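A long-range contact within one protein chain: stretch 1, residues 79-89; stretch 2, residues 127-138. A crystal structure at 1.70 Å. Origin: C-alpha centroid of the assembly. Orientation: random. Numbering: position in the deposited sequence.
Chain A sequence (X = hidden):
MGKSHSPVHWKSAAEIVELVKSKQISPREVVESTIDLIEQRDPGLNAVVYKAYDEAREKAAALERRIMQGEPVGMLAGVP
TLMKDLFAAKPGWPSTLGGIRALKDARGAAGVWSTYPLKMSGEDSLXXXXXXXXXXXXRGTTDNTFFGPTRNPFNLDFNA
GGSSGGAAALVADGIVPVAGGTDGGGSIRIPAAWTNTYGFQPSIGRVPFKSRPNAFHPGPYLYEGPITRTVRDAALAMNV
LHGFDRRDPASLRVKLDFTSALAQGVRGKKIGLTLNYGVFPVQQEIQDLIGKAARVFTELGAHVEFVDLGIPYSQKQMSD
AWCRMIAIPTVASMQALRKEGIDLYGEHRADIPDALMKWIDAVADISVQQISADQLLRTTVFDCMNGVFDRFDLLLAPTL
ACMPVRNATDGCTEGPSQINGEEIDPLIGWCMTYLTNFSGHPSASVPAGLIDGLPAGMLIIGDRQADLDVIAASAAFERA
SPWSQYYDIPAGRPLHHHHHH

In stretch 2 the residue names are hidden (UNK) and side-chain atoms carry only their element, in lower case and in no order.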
# COMPACT_ATOMS: atom_id res chain seq x y z
N VAL A 79 3.53 -18.73 6.13
CA VAL A 79 2.81 -17.48 6.40
C VAL A 79 1.76 -17.28 5.31
O VAL A 79 2.12 -17.22 4.14
CB VAL A 79 3.78 -16.30 6.38
CG1 VAL A 79 3.01 -14.95 6.47
CG2 VAL A 79 4.77 -16.44 7.51
N PRO A 80 0.47 -17.14 5.67
CA PRO A 80 -0.55 -16.96 4.64
C PRO A 80 -0.66 -15.51 4.21
O PRO A 80 -0.55 -14.63 5.05
CB PRO A 80 -1.84 -17.38 5.36
CG PRO A 80 -1.60 -17.00 6.81
CD PRO A 80 -0.09 -17.22 7.04
N THR A 81 -0.90 -15.27 2.93
CA THR A 81 -1.01 -13.88 2.49
C THR A 81 -1.86 -13.84 1.22
O THR A 81 -2.23 -14.89 0.67
CB THR A 81 0.40 -13.25 2.25
OG1 THR A 81 0.25 -11.83 2.06
CG2 THR A 81 1.08 -13.85 1.00
N LEU A 82 -2.20 -12.64 0.76
CA LEU A 82 -2.89 -12.47 -0.52
C LEU A 82 -2.24 -11.32 -1.29
O LEU A 82 -1.67 -10.40 -0.66
CB LEU A 82 -4.38 -12.14 -0.31
CG LEU A 82 -5.29 -13.28 0.17
CD1 LEU A 82 -5.20 -13.47 1.68
CD2 LEU A 82 -6.72 -12.96 -0.23
N MSE A 83 -2.30 -11.39 -2.63
CA MSE A 83 -1.69 -10.32 -3.46
C MSE A 83 -2.84 -9.40 -3.86
O MSE A 83 -4.04 -9.71 -3.61
CB MSE A 83 -1.02 -10.91 -4.71
CG MSE A 83 -2.09 -11.47 -5.62
SE MSE A 83 -1.33 -12.05 -7.27
CE MSE A 83 -0.61 -10.37 -7.96
N LYS A 84 -2.49 -8.28 -4.48
CA LYS A 84 -3.48 -7.27 -4.88
C LYS A 84 -3.89 -7.41 -6.35
O LYS A 84 -3.02 -7.56 -7.24
CB LYS A 84 -2.85 -5.90 -4.66
CG LYS A 84 -3.73 -4.71 -5.11
CD LYS A 84 -3.00 -3.42 -4.70
CE LYS A 84 -3.68 -2.21 -5.31
NZ LYS A 84 -2.98 -0.97 -4.91
N ASP A 85 -5.18 -7.29 -6.63
CA ASP A 85 -5.69 -7.35 -7.99
C ASP A 85 -5.57 -5.98 -8.72
O ASP A 85 -6.59 -5.36 -9.06
CB ASP A 85 -7.17 -7.82 -7.94
CG ASP A 85 -7.79 -7.94 -9.33
OD1 ASP A 85 -7.03 -8.03 -10.32
OD2 ASP A 85 -9.06 -7.98 -9.39
N LEU A 86 -4.35 -5.52 -8.97
CA LEU A 86 -4.13 -4.31 -9.74
C LEU A 86 -2.83 -4.53 -10.52
O LEU A 86 -1.76 -4.58 -9.93
CB LEU A 86 -4.02 -3.06 -8.83
CG LEU A 86 -3.68 -1.78 -9.61
CD1 LEU A 86 -4.79 -1.47 -10.66
CD2 LEU A 86 -3.53 -0.60 -8.63
N PHE A 87 -2.98 -4.75 -11.84
CA PHE A 87 -1.88 -5.24 -12.67
C PHE A 87 -1.27 -6.51 -12.08
O PHE A 87 -0.07 -6.76 -12.19
CB PHE A 87 -0.84 -4.15 -12.91
CG PHE A 87 -1.40 -2.99 -13.69
CD1 PHE A 87 -1.54 -3.08 -15.08
CD2 PHE A 87 -1.85 -1.84 -13.04
CE1 PHE A 87 -2.06 -2.04 -15.82
CE2 PHE A 87 -2.38 -0.77 -13.78
CZ PHE A 87 -2.49 -0.87 -15.15
N ALA A 88 -2.13 -7.32 -11.46
CA ALA A 88 -1.69 -8.62 -10.95
C ALA A 88 -1.09 -9.43 -12.09
O ALA A 88 -1.66 -9.48 -13.17
CB ALA A 88 -2.88 -9.37 -10.36
N ALA A 89 0.06 -10.06 -11.85
CA ALA A 89 0.52 -11.09 -12.78
C ALA A 89 0.93 -12.31 -11.97
O ALA A 89 1.90 -12.27 -11.20
CB ALA A 89 1.70 -10.59 -13.63
N UNK A 127 0.11 -18.21 -0.84
CA UNK A 127 -0.80 -17.23 -1.44
C UNK A 127 -2.21 -17.79 -1.52
O UNK A 127 -2.47 -18.81 -2.19
c UNK A 127 -0.35 -16.87 -2.85
c UNK A 127 1.05 -16.31 -2.99
c UNK A 127 1.43 -16.18 -4.49
c UNK A 127 1.07 -15.00 -2.30
N UNK A 128 -3.14 -17.10 -0.87
CA UNK A 128 -4.52 -17.60 -0.78
C UNK A 128 -5.46 -16.98 -1.81
O UNK A 128 -6.60 -17.43 -1.96
c UNK A 128 -4.95 -18.70 1.43
c UNK A 128 -5.89 -18.80 2.59
c UNK A 128 -3.51 -18.84 1.89
c UNK A 128 -5.11 -17.38 0.64
N UNK A 129 -5.01 -15.95 -2.53
CA UNK A 129 -5.89 -15.24 -3.46
C UNK A 129 -5.50 -13.79 -3.68
O UNK A 129 -4.34 -13.43 -3.45
N UNK A 130 -6.46 -12.97 -4.14
CA UNK A 130 -6.21 -11.55 -4.47
C UNK A 130 -7.18 -10.65 -3.74
O UNK A 130 -8.31 -11.06 -3.45
c UNK A 130 -5.50 -12.15 -6.85
n UNK A 130 -4.80 -12.03 -9.17
c UNK A 130 -5.81 -11.93 -8.32
o UNK A 130 -6.98 -11.72 -8.68
c UNK A 130 -6.41 -11.30 -5.96
N UNK A 131 -6.76 -9.41 -3.52
CA UNK A 131 -7.55 -8.42 -2.82
C UNK A 131 -8.03 -7.29 -3.74
O UNK A 131 -7.42 -6.99 -4.77
o UNK A 131 -5.48 -7.31 -2.19
c UNK A 131 -6.43 -8.84 -0.59
c UNK A 131 -6.73 -7.79 -1.66
N UNK A 132 -9.12 -6.63 -3.33
CA UNK A 132 -9.82 -5.63 -4.15
C UNK A 132 -9.04 -4.31 -4.29
O UNK A 132 -8.36 -3.89 -3.34
c UNK A 132 -12.19 -4.72 -4.43
o UNK A 132 -12.09 -4.86 -5.63
c UNK A 132 -11.15 -5.31 -3.47
n UNK A 132 -13.20 -4.06 -3.86
N UNK A 133 -9.18 -3.68 -5.46
CA UNK A 133 -8.62 -2.36 -5.77
C UNK A 133 -9.69 -1.61 -6.57
O UNK A 133 -10.51 -2.25 -7.24
c UNK A 133 -7.32 -2.54 -6.63
o UNK A 133 -6.87 -1.30 -7.24
N UNK A 134 -9.68 -0.26 -6.52
CA UNK A 134 -10.46 0.54 -7.46
C UNK A 134 -9.90 0.41 -8.87
O UNK A 134 -8.74 0.01 -9.08
c UNK A 134 -8.82 1.93 -6.42
c UNK A 134 -10.23 1.98 -6.96
c UNK A 134 -8.79 0.57 -5.69
N UNK A 135 -10.72 0.76 -9.85
CA UNK A 135 -10.36 0.58 -11.25
C UNK A 135 -9.08 1.33 -11.57
O UNK A 135 -8.95 2.51 -11.28
c UNK A 135 -12.76 0.16 -12.05
c UNK A 135 -11.02 1.17 -13.64
c UNK A 135 -11.51 1.07 -12.19
N UNK A 136 -8.12 0.61 -12.14
CA UNK A 136 -6.82 1.17 -12.54
C UNK A 136 -6.09 1.85 -11.37
O UNK A 136 -5.17 2.65 -11.58
o UNK A 136 -6.69 -0.32 -18.85
c UNK A 136 -6.92 1.49 -15.10
c UNK A 136 -8.02 1.53 -15.98
c UNK A 136 -7.95 0.93 -17.24
c UNK A 136 -6.97 2.15 -13.73
c UNK A 136 -5.78 0.84 -15.51
c UNK A 136 -5.70 0.23 -16.76
c UNK A 136 -6.80 0.28 -17.61
N UNK A 137 -6.45 1.49 -10.14
CA UNK A 137 -5.84 2.10 -8.96
C UNK A 137 -6.14 3.59 -8.81
O UNK A 137 -5.52 4.25 -7.98
N UNK A 138 -7.10 4.13 -9.57
CA UNK A 138 -7.12 5.59 -9.80
C UNK A 138 -7.98 6.32 -8.75
O UNK A 138 -8.88 7.10 -9.10
c UNK A 138 -7.26 8.41 -11.43
c UNK A 138 -5.35 8.19 -13.40
c UNK A 138 -6.66 9.57 -12.01
c UNK A 138 -5.96 7.04 -12.85
c UNK A 138 -5.71 9.44 -12.96
c UNK A 138 -6.90 7.14 -11.85
c UNK A 138 -7.55 5.90 -11.26
O HOH W 1 -3.09 -7.93 -1.05
O HOH W 2 -10.03 -5.79 -7.69
O HOH W 3 -9.33 -10.75 -9.85

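Strand 80-84 runs beside strand 127-131 in parallel, and the hidden residues can be read from their atoms.

Position 127 carries four side-chain carbons, forked at the second, with no heteroatom; one prong lies 3.5 Å from Thr-81 CG2. This is leucine, Leu-127, whose branched end reaches the methyl of its bridge partner on the same face of the sheet. Its CA also makes a CA-H...O contact of 3.5 Å with Thr-81 O.

Position 128 again has four carbons forked at the second; one terminal carbon lies 4.1 Å from Pro-80 CB, and CB lies 4.0 Å from Leu-82 CD1. It too is leucine, and this apolar packing suits Leu-128 to a buried site. Its N donates to Thr-81 O at 2.8 Å.

Position 129 has no side-chain atoms: glycine. With phi 153° and psi -158°, a CB would be jammed against the carbonyl O of Leu-128, so the backbone alone calls for Gly-129. Its O accepts from Met-83 N at 3.0 Å, and here the register slips by one residue, a beta bulge.

Position 130 shows three carbons, the third bearing one oxygen and one nitrogen; the nitrogen lies 3.5 Å from Ala-88 CB. This is glutamine. The aliphatic part of Gln-130 lies along the selenomethionine Met-83, CG to CG 3.7 Å. Water 3 donates to Gln-130 OE1 and, weakly, to Asp-85 OD2, so the amide extends the contact beyond the strand.

Position 131 has one carbon carrying an oxygen and a carbon; the terminal carbon lies 3.9 Å from Leu-82 CB. This is threonine: the methyl packs there, and the hydroxyl donates to water 1, which in turn donates to Leu-82 O. Thr-131 thus serves apolar and polar neighbours at once. Its N donates to Met-83 O at 2.7 Å, and its O accepts from Asp-85 N at 2.9 Å.

Position 132 has two carbons, the second with one oxygen and one nitrogen: asparagine. Asn-132 points away, its amide satisfied elsewhere in the structure.

Position 133 has one carbon and one oxygen; the carbon points toward stretch 1, and the oxygen lies 3.7 Å from Leu-86 CD2. This is serine, and the hydroxyl suits the site because Ser-133 OG donates to the carbonyl O of position 134 at 2.9 Å.

Position 134 closes three carbons onto its own N, which defines proline; Pro-134 makes no contact across, but its O also accepts from the N of position 137. Position 135, one carbon carrying two more, is valine, and Val-135 points away.

Position 136 bears a six-carbon ring with an oxygen; a ring carbon lies 3.7 Å from Phe-87 CZ. This is tyrosine, and the rings of Tyr-136 and Phe-87 are oblique at 46°.

Position 137 lacks a side chain. Its phi of 65° favours glycine, and a CB would clash with Leu-86 CD2, 2.6 Å away, so Gly-137 fits.

Position 138 has one carbon and an unadorned six-carbon ring: phenylalanine. Phe-138 does not reach stretch 1.

Four backbone hydrogen bonds thus hold the strands across the bulge, side chains pack beside them, two waters link Asp-85 to stretch 2, and Leu-86 and Phe-87 extend the contact to the following loop.

Stretch 2 (127-138) LLGQTNSPVYGF
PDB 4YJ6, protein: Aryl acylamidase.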